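Local coordinates for protein beta-glucosidase (Chaetomella raphigera, PDB 6JXG) that probably hydrolyses terminal, non-reducing beta-D-glucosyl residues to release beta-D-glucose, as a secreted glycosyl hydrolase family 3 enzyme of cellulose degradation, at residues N202-T207 against N212-T217; I218-L223 against G246-M251; A234-H237 against G241-N244. All coordinates share one frame; numbering follows the deposited sequence.

Contact 1: N202-T207 against N212-T217; sequences NKFNET and NNFLTT. With NAG (2-acetamido-2-deoxy-beta-D-glucopyranose), chain D.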
loop_
_atom_site.group_PDB
_atom_site.type_symbol
_atom_site.label_atom_id
_atom_site.label_comp_id
_atom_site.label_asym_id
_atom_site.label_seq_id
_atom_site.Cartn_x
_atom_site.Cartn_y
_atom_site.Cartn_z
ATOM N N ASN A 202 5.710 -16.787 5.171
ATOM C CA ASN A 202 4.751 -17.781 5.567
ATOM C C ASN A 202 4.847 -18.973 4.640
ATOM O O ASN A 202 5.437 -18.886 3.568
ATOM C CB ASN A 202 3.326 -17.197 5.523
ATOM C CG ASN A 202 3.039 -16.551 4.142
ATOM O OD1 ASN A 202 3.537 -15.473 3.825
ATOM N ND2 ASN A 202 2.319 -17.267 3.301
ATOM N N LYS A 203 4.255 -20.105 5.052
ATOM C CA LYS A 203 4.069 -21.199 4.121
ATOM C C LYS A 203 2.878 -20.846 3.239
ATOM O O LYS A 203 1.936 -20.182 3.689
ATOM C CB LYS A 203 3.837 -22.566 4.820
ATOM C CG LYS A 203 4.894 -22.864 5.818
ATOM C CD LYS A 203 4.682 -24.141 6.575
ATOM C CE LYS A 203 5.899 -24.404 7.445
ATOM N NZ LYS A 203 5.543 -25.533 8.302
ATOM N N PHE A 204 2.942 -21.286 2.009
ATOM C CA PHE A 204 1.796 -21.316 1.111
ATOM C C PHE A 204 1.497 -22.791 0.731
ATOM O O PHE A 204 2.346 -23.471 0.200
ATOM C CB PHE A 204 2.067 -20.504 -0.180
ATOM C CG PHE A 204 0.879 -20.424 -1.069
ATOM C CD1 PHE A 204 0.630 -21.408 -1.998
ATOM C CD2 PHE A 204 -0.025 -19.397 -0.926
ATOM C CE1 PHE A 204 -0.493 -21.365 -2.787
ATOM C CE2 PHE A 204 -1.176 -19.369 -1.691
ATOM C CZ PHE A 204 -1.400 -20.349 -2.605
ATOM N N ASN A 205 0.270 -23.249 0.939
ATOM C CA ASN A 205 -0.088 -24.651 0.653
ATOM C C ASN A 205 0.931 -25.572 1.271
ATOM O O ASN A 205 1.295 -26.600 0.680
ATOM C CB ASN A 205 -0.254 -24.912 -0.842
ATOM C CG ASN A 205 -1.647 -24.515 -1.354
ATOM O OD1 ASN A 205 -2.427 -23.853 -0.665
ATOM N ND2 ASN A 205 -1.915 -24.865 -2.567
ATOM N N GLU A 206 1.304 -25.208 2.471
ATOM C CA GLU A 206 2.191 -25.972 3.380
ATOM C C GLU A 206 3.668 -26.000 3.081
ATOM O O GLU A 206 4.432 -26.682 3.784
ATOM C CB GLU A 206 1.623 -27.389 3.669
ATOM C CG GLU A 206 0.186 -27.377 4.202
ATOM C CD GLU A 206 0.003 -26.758 5.581
ATOM O OE1 GLU A 206 -1.152 -26.322 5.833
ATOM O OE2 GLU A 206 0.964 -26.719 6.421
ATOM N N THR A 207 4.110 -25.217 2.101
ATOM C CA THR A 207 5.536 -25.061 1.817
ATOM C C THR A 207 5.934 -23.568 1.870
ATOM O O THR A 207 5.291 -22.695 1.217
ATOM C CB THR A 207 5.865 -25.633 0.413
ATOM O OG1 THR A 207 5.600 -27.033 0.407
ATOM C CG2 THR A 207 7.312 -25.382 0.035
ATOM N N ASN A 212 8.980 -22.650 -2.437
ATOM C CA ASN A 212 7.782 -23.130 -3.122
ATOM C C ASN A 212 7.916 -22.931 -4.595
ATOM O O ASN A 212 8.099 -21.802 -5.090
ATOM C CB ASN A 212 6.538 -22.323 -2.604
ATOM C CG ASN A 212 5.241 -22.943 -3.004
ATOM O OD1 ASN A 212 5.008 -23.276 -4.212
ATOM N ND2 ASN A 212 4.403 -23.199 -2.017
ATOM N N ASN A 213 7.713 -24.020 -5.349
ATOM C CA ASN A 213 7.889 -23.963 -6.775
ATOM C C ASN A 213 6.950 -22.982 -7.470
ATOM O O ASN A 213 7.139 -22.743 -8.627
ATOM C CB ASN A 213 7.682 -25.347 -7.435
ATOM C CG ASN A 213 8.821 -26.321 -7.136
ATOM O OD1 ASN A 213 9.826 -26.023 -6.512
ATOM N ND2 ASN A 213 8.629 -27.526 -7.566
ATOM N N PHE A 214 5.934 -22.455 -6.793
ATOM C CA PHE A 214 5.118 -21.383 -7.392
ATOM C C PHE A 214 5.825 -20.115 -7.815
ATOM O O PHE A 214 5.312 -19.332 -8.621
ATOM C CB PHE A 214 3.850 -21.142 -6.611
ATOM C CG PHE A 214 3.931 -20.273 -5.386
ATOM C CD1 PHE A 214 2.725 -19.796 -4.867
ATOM C CD2 PHE A 214 5.097 -19.993 -4.710
ATOM C CE1 PHE A 214 2.692 -19.063 -3.665
ATOM C CE2 PHE A 214 5.069 -19.251 -3.525
ATOM C CZ PHE A 214 3.877 -18.761 -3.005
ATOM N N LEU A 215 7.020 -19.916 -7.290
ATOM C CA LEU A 215 7.873 -18.839 -7.803
ATOM C C LEU A 215 8.167 -19.064 -9.251
ATOM O O LEU A 215 8.183 -18.086 -10.063
ATOM C CB LEU A 215 9.153 -18.759 -7.011
ATOM C CG LEU A 215 9.119 -18.545 -5.513
ATOM C CD1 LEU A 215 10.544 -18.398 -4.907
ATOM C CD2 LEU A 215 8.255 -17.354 -5.157
ATOM N N THR A 216 8.359 -20.329 -9.637
ATOM C CA THR A 216 8.615 -20.635 -11.028
ATOM C C THR A 216 7.318 -20.767 -11.837
ATOM O O THR A 216 7.225 -20.242 -12.939
ATOM C CB THR A 216 9.427 -21.913 -11.081
ATOM O OG1 THR A 216 10.711 -21.606 -10.559
ATOM C CG2 THR A 216 9.571 -22.509 -12.511
ATOM N N THR A 217 6.328 -21.515 -11.301
ATOM C CA THR A 217 5.116 -21.838 -12.110
ATOM C C THR A 217 4.142 -20.663 -12.234
ATOM O O THR A 217 3.541 -20.442 -13.288
ATOM C CB THR A 217 4.394 -23.068 -11.554
ATOM O OG1 THR A 217 3.969 -22.821 -10.211
ATOM C CG2 THR A 217 5.342 -24.264 -11.578
HETATM C C1 NAG D . -3.163 -24.619 -3.206
HETATM C C2 NAG D . -2.917 -24.671 -4.715
HETATM C C3 NAG D . -4.289 -24.721 -5.353
HETATM C C4 NAG D . -4.968 -25.960 -4.831
HETATM C C5 NAG D . -5.316 -25.520 -3.420
HETATM C C6 NAG D . -6.367 -26.437 -2.836
HETATM C C7 NAG D . -0.854 -23.661 -5.757
HETATM C C8 NAG D . 0.053 -24.781 -5.436
HETATM N N2 NAG D . -2.162 -23.614 -5.385
HETATM O O3 NAG D . -4.136 -24.818 -6.732
HETATM O O4 NAG D . -5.994 -26.314 -5.675
HETATM O O5 NAG D . -4.024 -25.677 -2.803
HETATM O O6 NAG D . -5.657 -27.656 -2.762
HETATM O O7 NAG D . -0.300 -22.702 -6.325
#

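Contact 2: I218-L223 against G246-M251; sequences ILKGEL and GLDVAM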
loop_
_atom_site.group_PDB
_atom_site.type_symbol
_atom_site.label_atom_id
_atom_site.label_comp_id
_atom_site.label_asym_id
_atom_site.label_seq_id
_atom_site.Cartn_x
_atom_site.Cartn_y
_atom_site.Cartn_z
ATOM N N ILE A 218 4.003 -19.853 -11.175
ATOM C CA ILE A 218 3.090 -18.711 -11.238
ATOM C C ILE A 218 3.814 -17.433 -11.675
ATOM O O ILE A 218 3.492 -16.858 -12.708
ATOM C CB ILE A 218 2.397 -18.463 -9.906
ATOM C CG1 ILE A 218 1.652 -19.729 -9.405
ATOM C CG2 ILE A 218 1.503 -17.236 -10.012
ATOM C CD1 ILE A 218 0.687 -20.326 -10.422
ATOM N N LEU A 219 4.805 -16.967 -10.891
ATOM C CA LEU A 219 5.455 -15.693 -11.226
ATOM C C LEU A 219 6.163 -15.786 -12.600
ATOM O O LEU A 219 5.902 -14.955 -13.511
ATOM C CB LEU A 219 6.486 -15.328 -10.157
ATOM C CG LEU A 219 6.055 -14.501 -8.922
ATOM C CD1 LEU A 219 4.646 -14.017 -8.797
ATOM C CD2 LEU A 219 6.921 -14.668 -7.657
ATOM N N LYS A 220 7.081 -16.739 -12.721
ATOM C CA LYS A 220 7.893 -16.811 -13.935
ATOM C C LYS A 220 7.225 -17.517 -15.113
ATOM O O LYS A 220 7.638 -17.278 -16.266
ATOM C CB LYS A 220 9.232 -17.462 -13.609
ATOM C CG LYS A 220 9.979 -16.696 -12.506
ATOM C CD LYS A 220 11.277 -17.303 -12.066
ATOM C CE LYS A 220 12.086 -16.337 -11.209
ATOM N NZ LYS A 220 13.319 -16.986 -10.756
ATOM N N GLY A 221 6.245 -18.383 -14.826
ATOM C CA GLY A 221 5.513 -19.154 -15.884
ATOM C C GLY A 221 4.251 -18.404 -16.326
ATOM O O GLY A 221 4.261 -17.725 -17.356
ATOM N N GLU A 222 3.208 -18.477 -15.501
ATOM C CA GLU A 222 1.930 -17.903 -15.821
ATOM C C GLU A 222 2.073 -16.424 -16.134
ATOM O O GLU A 222 1.510 -15.969 -17.057
ATOM C CB GLU A 222 0.871 -18.055 -14.719
ATOM C CG GLU A 222 0.442 -19.422 -14.361
ATOM C CD GLU A 222 -0.916 -19.481 -13.589
ATOM O OE1 GLU A 222 -1.378 -20.623 -13.435
ATOM O OE2 GLU A 222 -1.454 -18.447 -13.170
ATOM N N LEU A 223 2.806 -15.712 -15.304
ATOM C CA LEU A 223 2.921 -14.294 -15.412
ATOM C C LEU A 223 4.210 -13.825 -16.195
ATOM O O LEU A 223 4.375 -12.630 -16.414
ATOM C CB LEU A 223 2.767 -13.655 -14.036
ATOM C CG LEU A 223 1.426 -13.927 -13.299
ATOM C CD1 LEU A 223 1.440 -13.281 -11.953
ATOM C CD2 LEU A 223 0.282 -13.370 -14.151
ATOM N N GLY A 246 12.949 -21.547 -7.496
ATOM C CA GLY A 246 13.068 -20.359 -8.293
ATOM C C GLY A 246 13.468 -19.072 -7.567
ATOM O O GLY A 246 13.280 -17.998 -8.101
ATOM N N LEU A 247 13.998 -19.179 -6.367
ATOM C CA LEU A 247 14.552 -18.047 -5.676
ATOM C C LEU A 247 15.796 -17.600 -6.483
ATOM O O LEU A 247 16.485 -18.447 -7.049
ATOM C CB LEU A 247 14.935 -18.341 -4.265
ATOM C CG LEU A 247 15.491 -17.257 -3.356
ATOM C CD1 LEU A 247 14.407 -16.205 -3.138
ATOM C CD2 LEU A 247 15.963 -17.803 -2.014
ATOM N N ASP A 248 16.053 -16.286 -6.529
ATOM C CA ASP A 248 17.251 -15.750 -7.227
ATOM C C ASP A 248 18.253 -15.077 -6.335
ATOM O O ASP A 248 19.464 -15.101 -6.643
ATOM C CB ASP A 248 16.851 -14.802 -8.323
ATOM C CG ASP A 248 15.907 -15.462 -9.336
ATOM O OD1 ASP A 248 16.295 -16.546 -9.874
ATOM O OD2 ASP A 248 14.802 -14.912 -9.592
ATOM N N VAL A 249 17.799 -14.485 -5.250
ATOM C CA VAL A 249 18.688 -13.807 -4.325
ATOM C C VAL A 249 18.312 -14.097 -2.869
ATOM O O VAL A 249 17.153 -13.939 -2.473
ATOM C CB VAL A 249 18.635 -12.278 -4.501
ATOM C CG1 VAL A 249 19.634 -11.571 -3.571
ATOM C CG2 VAL A 249 18.924 -11.895 -5.944
ATOM N N ALA A 250 19.309 -14.501 -2.081
ATOM C CA ALA A 250 19.098 -14.829 -0.683
ATOM C C ALA A 250 19.535 -13.693 0.203
ATOM O O ALA A 250 20.724 -13.405 0.260
ATOM C CB ALA A 250 19.845 -16.104 -0.291
ATOM N N MET A 251 18.590 -13.065 0.880
ATOM C CA MET A 251 18.916 -11.964 1.762
ATOM C C MET A 251 18.528 -12.286 3.214
ATOM O O MET A 251 17.476 -12.830 3.414
ATOM C CB MET A 251 18.122 -10.725 1.315
ATOM C CG MET A 251 18.712 -10.056 0.095
ATOM S SD MET A 251 20.293 -9.269 0.555
ATOM C CE MET A 251 21.201 -9.571 -0.950
#

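Contact 3: A234-H237 against G241-N244; sequences AAQH and GSAN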
loop_
_atom_site.group_PDB
_atom_site.type_symbol
_atom_site.label_atom_id
_atom_site.label_comp_id
_atom_site.label_asym_id
_atom_site.label_seq_id
_atom_site.Cartn_x
_atom_site.Cartn_y
_atom_site.Cartn_z
ATOM N N ALA A 234 15.987 -13.652 5.838
ATOM C CA ALA A 234 16.154 -14.992 6.414
ATOM C C ALA A 234 14.907 -15.867 6.194
ATOM O O ALA A 234 14.564 -16.694 7.059
ATOM C CB ALA A 234 16.544 -14.935 7.889
ATOM N N ALA A 235 14.220 -15.672 5.065
ATOM C CA ALA A 235 13.017 -16.473 4.733
ATOM C C ALA A 235 13.444 -17.694 3.902
ATOM O O ALA A 235 12.625 -18.551 3.568
ATOM C CB ALA A 235 11.943 -15.643 4.004
ATOM N N GLN A 236 14.756 -17.815 3.588
ATOM C CA GLN A 236 15.263 -18.998 2.872
ATOM C C GLN A 236 15.468 -20.099 3.951
ATOM O O GLN A 236 15.960 -19.794 5.035
ATOM C CB GLN A 236 16.608 -18.732 2.189
ATOM C CG GLN A 236 17.303 -19.916 1.563
ATOM C CD GLN A 236 18.657 -19.552 0.959
ATOM O OE1 GLN A 236 18.961 -19.890 -0.196
ATOM N NE2 GLN A 236 19.460 -18.871 1.733
ATOM N N HIS A 237 15.125 -21.341 3.640
ATOM C CA HIS A 237 15.203 -22.448 4.592
ATOM C C HIS A 237 16.181 -23.509 4.197
ATOM O O HIS A 237 16.728 -24.161 5.082
ATOM C CB HIS A 237 13.828 -23.136 4.793
ATOM C CG HIS A 237 12.870 -22.222 5.442
ATOM N ND1 HIS A 237 12.726 -22.157 6.802
ATOM C CD2 HIS A 237 12.197 -21.162 4.937
ATOM C CE1 HIS A 237 11.918 -21.155 7.112
ATOM N NE2 HIS A 237 11.600 -20.528 5.995
ATOM N N GLY A 241 16.209 -26.560 -1.931
ATOM C CA GLY A 241 14.782 -26.222 -2.072
ATOM C C GLY A 241 14.555 -24.886 -2.689
ATOM O O GLY A 241 13.796 -24.767 -3.661
ATOM N N SER A 242 15.225 -23.874 -2.129
ATOM C CA SER A 242 15.047 -22.529 -2.592
ATOM C C SER A 242 15.532 -22.338 -4.038
ATOM O O SER A 242 14.843 -21.718 -4.843
ATOM C CB SER A 242 15.729 -21.531 -1.644
ATOM O OG SER A 242 17.111 -21.795 -1.471
ATOM N N ALA A 243 16.763 -22.759 -4.345
ATOM C CA ALA A 243 17.267 -22.668 -5.702
ATOM C C ALA A 243 16.289 -23.272 -6.703
ATOM O O ALA A 243 15.971 -22.665 -7.747
ATOM C CB ALA A 243 18.644 -23.346 -5.816
ATOM N N ASN A 244 15.888 -24.493 -6.422
ATOM C CA ASN A 244 15.057 -25.276 -7.382
ATOM C C ASN A 244 13.645 -24.761 -7.503
ATOM O O ASN A 244 13.020 -24.889 -8.566
ATOM C CB ASN A 244 15.121 -26.741 -7.061
ATOM C CG ASN A 244 16.461 -27.329 -7.421
ATOM O OD1 ASN A 244 17.299 -26.690 -8.097
ATOM N ND2 ASN A 244 16.691 -28.538 -6.942
#

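Contact 1: N202-T207 against N212-T217
Phe-204 and Phe-214 reach each other through different first torsions. Phe-204 holds CG on the side opposite the backbone N (chi1 -175°). In Phe-214, CG sits between the backbone N and the carbonyl carbon (chi1 82°). The contact joins a tight beta hairpin to the start of helix 214-222. The hairpin closes through a type I' turn from Phe-204 to Thr-207. Both backbone bonds of the pair are made: Phe-204 N to Thr-207 O at 2.9 Å and Thr-207 N to Phe-204 O at 3.1 Å.

The rings of Phe-204 and Phe-214 form an offset stack, with centroids 4.9 Å apart and planes at 30°. Only a corner of Phe-214 lies over Phe-204: its CE1 is 3.4 Å from CG of Phe-204, above the ring and displaced toward its rim. Phe-157 meets the Phe-214 ring and Phe-178 meets the Phe-204 ring, so the buried pair continues into further aromatic rings.

Asn-212 serves both segments. Its OD1 accepts from Phe-214 N at 2.9 Å along a nearly straight N-H, a capping bond at the turn into the helix. Its ND2 points back to the hairpin and makes a weak bond to Thr-207 O at 3.4 Å. The same ND2 lies near Phe-204 O, but the angle there is poor. CG2 of Thr-207 packs against CA of Asn-212 at 3.9 Å.

Asn-205, within the turn, carries an N-linked NAG through ND2. The sugar folds its acetamido group back toward the stack. C7 of the NAG lies in the plane of the Phe-204 ring, at its edge, 3.8 Å from CE1 of Phe-204.

Contact 2: I218-L223 against G246-M251
Lys-220 of helix 214-222 reaches across to Gly-246 and Asp-248. Its CB points at that segment. CG, CD and CE follow in an extended chain, which carries the amine straight to them. CE is the first atom to touch, 3.5 Å from OD2 of Asp-248. NZ then meets three oxygens. It bonds to the Gly-246 carbonyl O at 2.8 Å, tilted from the carbonyl plane. It forms a salt bridge with OD2 of Asp-248 at 2.8 Å, approaching on the syn side. A weaker bond goes from NZ to OD1 of Asp-248 at 3.1 Å. Gly-246 ends helix 239-245 in a Schellman motif with positive phi, so the lysine binds at a helix C-terminus.

Asp-248 has further partners. Its OD1 forms a salt bridge with Arg-280 of helix 278-294, and its OD2 accepts from Val-229 N in strand 228-231. The carboxylate thus joins its loop to two helices and a strand of the barrel-like domain. Arg-287 also lies close to the amine. Lys-220 and Arg-280 both bind this buried carboxylate, which probably keeps Asp-248 ionised.

Contact 3: A234-H237 against G241-N244
Gln-236 and Ser-242 make this small contact with their side chains. The polar part centres on the serine hydroxyl. OG of Ser-242 is hydrogen-bonded to the carbonyl O of Thr-238, the residue just before helix 239-245. OE1 of Gln-236 also lies 2.9 Å from OG of Ser-242, within hydrogen-bonding distance.

Torsions explain how the ends meet. The glutamine chain is extended (chi1 173°, chi2 -178°), so its amide arrives at the helix although CB does not point there. Ser-242 holds OG between its backbone N and carbonyl carbon (chi1 57°). That placement lets OG face both Thr-238 and the glutamine.

The segment 234-237 is a loop between strand 228-231 and helix 239-245. It is a beta-alpha connection of the TIM-barrel-like N-terminal domain, and Gln-236 ties this loop to the first turn of the helix it leads into.

The apolar part is slight. CG of Gln-236 lies 3.9 Å from CB of Ser-242. Trp-263 touches both residues, and Leu-262 also packs on the glutamine. Replacing Gln-236 by an alanine takes OE1 away from OG of Ser-242, which would probably be left with the Thr-238 carbonyl, and is likely to open a gap beside Trp-263.

Outside this pair, polar and aromatic partners hold the loop. His-237 stacks its ring on Tyr-208, and its backbone N bonds to OE2 of Glu-211.

Overall arrangement
All three contacts sit together in the N-terminal domain. The centre of contact 1 is about 10 Å from that of contact 2 and about 11 Å from that of contact 3; the centres of contacts 2 and 3 are also about 11 Å apart. Contacts 1 and 2 share helix 214-222. Along the chain, contact 3 falls between the two segments of contact 2, and backbone pairs join them: Leu-247 N lies 3.1 Å from Ser-242 O, and Ala-234 N lies 3.0 Å from Met-251 O. The sugar on Asn-205 is a glycan attached to the protein itself, not a substrate. It touches contact 1 directly, while the Lys-220 side chain is about 13 Å from that sugar at the nearest atoms.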